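Invasion-associated protein (Mycobacterium tuberculosis, PDB 4LJ1) is a non-catalytic NlpC/p60-domain protein that binds peptidoglycan and may contribute to stabilising the cell wall. Local coordinates at residues A[15-20]-A[52-57]; A[85-90]-A[96-101]. All blocks are in the same frame, centred on the assembly; numbering follows the deposited sequence. Where two conformers were deposited one is given.

Interaction 1 of 2, residues A[15-20]-A[52-57]; sequences GLSQRG and IQYAYA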
loop_
_atom_site.group_PDB
_atom_site.type_symbol
_atom_site.label_atom_id
_atom_site.label_comp_id
_atom_site.label_asym_id
_atom_site.label_seq_id
_atom_site.Cartn_x
_atom_site.Cartn_y
_atom_site.Cartn_z
ATOM N N GLY A 15 3.456 3.386 -8.105
ATOM C CA GLY A 15 2.251 2.581 -7.938
ATOM C C GLY A 15 1.317 2.621 -9.136
ATOM O O GLY A 15 0.864 1.591 -9.634
ATOM N N LEU A 16 0.998 3.844 -9.577
ATOM C CA LEU A 16 0.089 4.028 -10.703
ATOM C C LEU A 16 0.590 3.381 -12.000
ATOM O O LEU A 16 -0.206 2.939 -12.812
ATOM C CB LEU A 16 -0.198 5.514 -10.937
ATOM C CG LEU A 16 -1.056 6.219 -9.879
ATOM C CD1 LEU A 16 -1.110 7.712 -10.189
ATOM C CD2 LEU A 16 -2.460 5.626 -9.821
ATOM N N SER A 17 1.905 3.304 -12.189
ATOM C CA SER A 17 2.455 2.654 -13.370
ATOM C C SER A 17 2.120 1.170 -13.462
ATOM O O SER A 17 2.281 0.569 -14.514
ATOM C CB SER A 17 3.976 2.824 -13.417
ATOM O OG SER A 17 4.665 1.999 -12.481
ATOM N N GLN A 18 1.688 0.565 -12.364
ATOM C CA GLN A 18 1.372 -0.863 -12.302
ATOM C C GLN A 18 -0.124 -1.156 -12.436
ATOM O O GLN A 18 -0.520 -2.298 -12.299
ATOM C CB GLN A 18 1.918 -1.471 -11.002
ATOM C CG GLN A 18 3.404 -1.228 -10.814
ATOM C CD GLN A 18 4.207 -1.803 -11.972
ATOM O OE1 GLN A 18 4.126 -2.995 -12.263
ATOM N NE2 GLN A 18 4.915 -0.932 -12.699
ATOM N N ARG A 19 -0.942 -0.148 -12.731
ATOM C CA ARG A 19 -2.362 -0.383 -12.928
ATOM C C ARG A 19 -2.587 -1.457 -13.987
ATOM O O ARG A 19 -1.922 -1.465 -15.027
ATOM C CB ARG A 19 -3.075 0.899 -13.360
ATOM C CG ARG A 19 -3.339 1.843 -12.192
ATOM C CD ARG A 19 -3.898 3.165 -12.636
ATOM N NE ARG A 19 -2.875 4.004 -13.249
ATOM C CZ ARG A 19 -3.112 5.226 -13.697
ATOM N NH1 ARG A 19 -2.136 5.953 -14.226
ATOM N NH2 ARG A 19 -4.327 5.753 -13.615
ATOM N N GLY A 20 -3.492 -2.376 -13.694
ATOM C CA GLY A 20 -3.839 -3.471 -14.580
ATOM C C GLY A 20 -3.001 -4.722 -14.392
ATOM O O GLY A 20 -3.340 -5.742 -14.964
ATOM N N ILE A 52 2.833 -2.250 -2.477
ATOM C CA ILE A 52 3.274 -1.174 -1.577
ATOM C C ILE A 52 4.789 -1.156 -1.451
ATOM O O ILE A 52 5.407 -0.090 -1.470
ATOM C CB ILE A 52 2.591 -1.307 -0.183
ATOM C CG1 ILE A 52 1.108 -1.070 -0.246
ATOM C CG2 ILE A 52 3.238 -0.419 0.845
ATOM C CD1 ILE A 52 0.707 0.146 -0.982
ATOM N N GLN A 53 5.403 -2.326 -1.343
ATOM C CA GLN A 53 6.884 -2.380 -1.314
ATOM C C GLN A 53 7.487 -1.792 -2.582
ATOM O O GLN A 53 8.435 -1.021 -2.516
ATOM C CB GLN A 53 7.394 -3.806 -1.144
ATOM C CG GLN A 53 7.216 -4.414 0.231
ATOM C CD GLN A 53 7.889 -5.770 0.338
ATOM O OE1 GLN A 53 7.989 -6.500 -0.649
ATOM N NE2 GLN A 53 8.395 -6.111 1.526
ATOM N N TYR A 54 6.926 -2.158 -3.726
ATOM C CA TYR A 54 7.432 -1.627 -4.987
ATOM C C TYR A 54 7.333 -0.103 -5.010
ATOM O O TYR A 54 8.281 0.610 -5.354
ATOM C CB TYR A 54 6.648 -2.223 -6.171
ATOM C CG TYR A 54 7.092 -1.653 -7.502
ATOM C CD1 TYR A 54 8.348 -1.951 -8.014
ATOM C CD2 TYR A 54 6.294 -0.733 -8.204
ATOM C CE1 TYR A 54 8.784 -1.388 -9.201
ATOM C CE2 TYR A 54 6.730 -0.148 -9.390
ATOM C CZ TYR A 54 7.974 -0.497 -9.887
ATOM O OH TYR A 54 8.435 0.069 -11.062
ATOM N N ALA A 55 6.167 0.420 -4.650
ATOM C CA ALA A 55 5.950 1.858 -4.706
ATOM C C ALA A 55 6.942 2.581 -3.797
ATOM O O ALA A 55 7.628 3.527 -4.233
ATOM C CB ALA A 55 4.498 2.214 -4.357
ATOM N N TYR A 56 7.024 2.160 -2.542
ATOM C CA TYR A 56 7.837 2.872 -1.552
ATOM C C TYR A 56 9.340 2.682 -1.739
ATOM O O TYR A 56 10.113 3.479 -1.201
ATOM C CB TYR A 56 7.365 2.602 -0.099
ATOM C CG TYR A 56 6.473 3.737 0.372
ATOM C CD1 TYR A 56 7.043 4.989 0.625
ATOM C CD2 TYR A 56 5.085 3.616 0.501
ATOM C CE1 TYR A 56 6.263 6.074 0.985
ATOM C CE2 TYR A 56 4.294 4.716 0.865
ATOM C CZ TYR A 56 4.894 5.933 1.112
ATOM O OH TYR A 56 4.129 7.033 1.462
ATOM N N ALA A 57 9.789 1.689 -2.519
ATOM C CA ALA A 57 11.197 1.611 -2.886
ATOM C C ALA A 57 11.596 2.874 -3.660
ATOM O O ALA A 57 12.772 3.229 -3.663
ATOM C CB ALA A 57 11.464 0.350 -3.682
HETATM O O HOH W 1 7.462 2.303 -12.149
#

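Interaction 2 of 2, residues A[85-90]-A[96-101]; sequences GDLIFY and QSVALY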
loop_
_atom_site.group_PDB
_atom_site.type_symbol
_atom_site.label_atom_id
_atom_site.label_comp_id
_atom_site.label_asym_id
_atom_site.label_seq_id
_atom_site.Cartn_x
_atom_site.Cartn_y
_atom_site.Cartn_z
ATOM N N GLY A 85 -0.172 9.450 -0.102
ATOM C CA GLY A 85 1.009 8.682 0.253
ATOM C C GLY A 85 0.864 7.904 1.548
ATOM O O GLY A 85 1.610 6.956 1.783
ATOM N N ASP A 86 -0.084 8.277 2.401
ATOM C CA ASP A 86 -0.315 7.507 3.613
ATOM C C ASP A 86 -0.838 6.115 3.209
ATOM O O ASP A 86 -1.454 5.960 2.167
ATOM C CB ASP A 86 -1.345 8.203 4.500
ATOM C CG ASP A 86 -0.845 9.479 5.153
ATOM O OD1 ASP A 86 0.389 9.743 5.145
ATOM O OD2 ASP A 86 -1.686 10.205 5.736
ATOM N N LEU A 87 -0.618 5.150 4.081
ATOM C CA LEU A 87 -1.101 3.777 3.877
ATOM C C LEU A 87 -2.398 3.548 4.643
ATOM O O LEU A 87 -2.519 3.925 5.817
ATOM C CB LEU A 87 -0.035 2.804 4.370
ATOM C CG LEU A 87 1.317 2.831 3.649
ATOM C CD1 LEU A 87 2.264 1.839 4.309
ATOM C CD2 LEU A 87 1.134 2.528 2.169
ATOM N N ILE A 88 -3.356 2.953 3.951
ATOM C CA ILE A 88 -4.642 2.525 4.492
ATOM C C ILE A 88 -4.561 1.027 4.762
ATOM O O ILE A 88 -4.005 0.286 3.947
ATOM C CB ILE A 88 -5.756 2.832 3.474
ATOM C CG1 ILE A 88 -5.947 4.342 3.307
ATOM C CG2 ILE A 88 -7.079 2.167 3.887
ATOM C CD1 ILE A 88 -6.720 4.727 2.066
ATOM N N PHE A 89 -5.132 0.589 5.865
ATOM C CA PHE A 89 -5.136 -0.824 6.228
ATOM C C PHE A 89 -6.540 -1.347 6.429
ATOM O O PHE A 89 -7.475 -0.591 6.750
ATOM C CB PHE A 89 -4.309 -1.054 7.492
ATOM C CG PHE A 89 -2.858 -0.727 7.327
ATOM C CD1 PHE A 89 -2.407 0.561 7.450
ATOM C CD2 PHE A 89 -1.954 -1.723 7.028
ATOM C CE1 PHE A 89 -1.068 0.872 7.265
ATOM C CE2 PHE A 89 -0.614 -1.426 6.852
ATOM C CZ PHE A 89 -0.173 -0.125 6.962
ATOM N N TYR A 90 -6.657 -2.661 6.280
ATOM C CA TYR A 90 -7.847 -3.412 6.621
ATOM C C TYR A 90 -7.501 -4.480 7.639
ATOM O O TYR A 90 -6.407 -5.042 7.637
ATOM C CB TYR A 90 -8.496 -4.020 5.335
ATOM C CG TYR A 90 -9.016 -2.912 4.454
ATOM C CD1 TYR A 90 -10.285 -2.398 4.645
ATOM C CD2 TYR A 90 -8.199 -2.262 3.546
ATOM C CE1 TYR A 90 -10.746 -1.313 3.908
ATOM C CE2 TYR A 90 -8.661 -1.187 2.801
ATOM C CZ TYR A 90 -9.927 -0.696 3.015
ATOM O OH TYR A 90 -10.380 0.405 2.328
ATOM N N GLN A 96 -5.224 -7.670 7.621
ATOM C CA GLN A 96 -5.877 -8.212 6.399
ATOM C C GLN A 96 -5.226 -7.715 5.119
ATOM O O GLN A 96 -4.882 -8.514 4.262
ATOM C CB GLN A 96 -7.390 -7.948 6.381
ATOM C CG GLN A 96 -8.093 -8.463 5.134
ATOM C CD GLN A 96 -9.591 -8.239 5.147
ATOM O OE1 GLN A 96 -10.128 -7.484 5.947
ATOM N NE2 GLN A 96 -10.273 -8.907 4.235
ATOM N N SER A 97 -5.064 -6.409 4.946
ATOM C CA SER A 97 -4.529 -5.856 3.703
ATOM C C SER A 97 -4.043 -4.432 3.905
ATOM O O SER A 97 -4.229 -3.832 4.968
ATOM C CB SER A 97 -5.596 -5.881 2.600
ATOM O OG SER A 97 -4.964 -5.784 1.332
ATOM N N VAL A 98 -3.441 -3.890 2.846
ATOM C CA VAL A 98 -2.911 -2.529 2.791
ATOM C C VAL A 98 -3.177 -1.937 1.426
ATOM O O VAL A 98 -3.193 -2.682 0.428
ATOM C CB VAL A 98 -1.398 -2.518 3.165
ATOM C CG1 VAL A 98 -0.559 -3.367 2.192
ATOM C CG2 VAL A 98 -0.855 -1.100 3.278
ATOM N N ALA A 99 -3.357 -0.621 1.369
ATOM C CA ALA A 99 -3.572 0.121 0.139
ATOM C C ALA A 99 -2.875 1.466 0.263
ATOM O O ALA A 99 -2.560 1.895 1.363
ATOM C CB ALA A 99 -5.063 0.300 -0.137
ATOM N N LEU A 100 -2.635 2.119 -0.866
ATOM C CA LEU A 100 -1.932 3.398 -0.896
ATOM C C LEU A 100 -2.951 4.529 -1.089
ATOM O O LEU A 100 -3.666 4.573 -2.096
ATOM C CB LEU A 100 -0.936 3.400 -2.051
ATOM C CG LEU A 100 -0.054 4.645 -2.240
ATOM C CD1 LEU A 100 0.860 4.875 -1.037
ATOM C CD2 LEU A 100 0.746 4.550 -3.518
ATOM N N TYR A 101 -3.040 5.454 -0.124
ATOM C CA TYR A 101 -3.958 6.577 -0.265
ATOM C C TYR A 101 -3.435 7.563 -1.295
ATOM O O TYR A 101 -2.276 7.957 -1.247
ATOM C CB TYR A 101 -4.172 7.276 1.085
ATOM C CG TYR A 101 -5.274 8.331 1.062
ATOM C CD1 TYR A 101 -6.492 8.074 0.455
ATOM C CD2 TYR A 101 -5.091 9.583 1.614
ATOM C CE1 TYR A 101 -7.486 9.018 0.400
ATOM C CE2 TYR A 101 -6.111 10.528 1.588
ATOM C CZ TYR A 101 -7.307 10.247 0.964
ATOM O OH TYR A 101 -8.342 11.175 0.884
#

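Interaction 1 of 2, residues A[15-20]-A[52-57]
G15, in the last turn of helix 5-16, brings its CA to 5.0 Å from the CA of A55 on helix 48-57, and the chain then leaves through a type I turn from L16 to R19. The contact sets helix 5-16 of this NlpC/p60 fold against helix 48-57. With no side chain at G15 and only a methyl at A55, the two helices can meet closely: A55 CB lies 4.1 Å from G15 N. The larger contact is made by Y54, whose ring reaches the turn because its CG is anti to the backbone N (chi1 177°). Q18 crosses the ring at about a right angle, its CG 3.8 Å from Y54 CE2, with amide and ring planes 60° apart. The bend at chi2 folds the Q18 amide back toward S17, and Q18 NE2 donates to S17 OG over 2.9 Å, a bond lying close to the amide plane. A small hydroxyl suits position 17, since OG also bonds to R14 O and accepts from a water. R14, just before G15 in helix 5-16, reaches across with NH2 to Y54 O and makes a cation-pi contact with the Y54 ring. That water spans the two segments, 2.8 Å from S17 OG, to which it donates, and 2.7 Å from Y54 OH.

Interaction 2 of 2, residues A[85-90]-A[96-101]
I88 and A99 form a hydrogen-bonded pair in the antiparallel hairpin of strands 87-90 and 97-103, joined by I88 N to A99 O (2.9 Å) and A99 N to I88 O (2.8 Å). From I88 the side chain runs diagonally to Y101, two residues on from A99. CB lies 3.9 Å from A99 O, with the A99 methyl just beyond, CG1 passes Y101 CB at 4.1 Å, and CD1 ends 3.7 Å from Y101 CD1; the slim A99 leaves the long isoleucine branch room to cross to the tyrosine. On the other face V98 and F89 lie side by side. Because V98 CG2 is anti to its backbone N, it sits over one face of the F89 ring, displaced toward the rim and 4.0 Å from the centroid, as a CH-pi contact. At the turn end Q96 and S97 both oppose Y90, a classic beta bulge: Y90 O accepts from Q96 N and, weakly, from S97 N. S97 touches A48, probably the place of the catalytic cysteine in active relatives. Strand 106-110 continues the sheet beyond 97-103, with M107 against I88 and A99, while I52 of helix 48-57 packs on L87, V98 and L100, and strand 128-130 adjoins 87-90.

Overall arrangement
Interaction 1 closes before interaction 2 opens along the chain, and their centres lie about 13 Å apart. Helix 48-57 links them: Y54 and A55 touch the 15-20 segment, while I52 packs on the hairpin, its CG1 3.7 Å from V98 CG1. A probable hydrogen bond, Y56 OH to G85 O at 2.5 Å, ties the same helix to the start of segment 85-90. One contact sets the end of helix 5-16 and the turn after it against helix 48-57, and the other builds the first two strands of the four-stranded antiparallel sheet. Both belong to the helix-on-sheet framework of the NlpC/p60 domain, joined by helix 48-57, a scaffold retained in a protein that binds peptidoglycan without cleaving it.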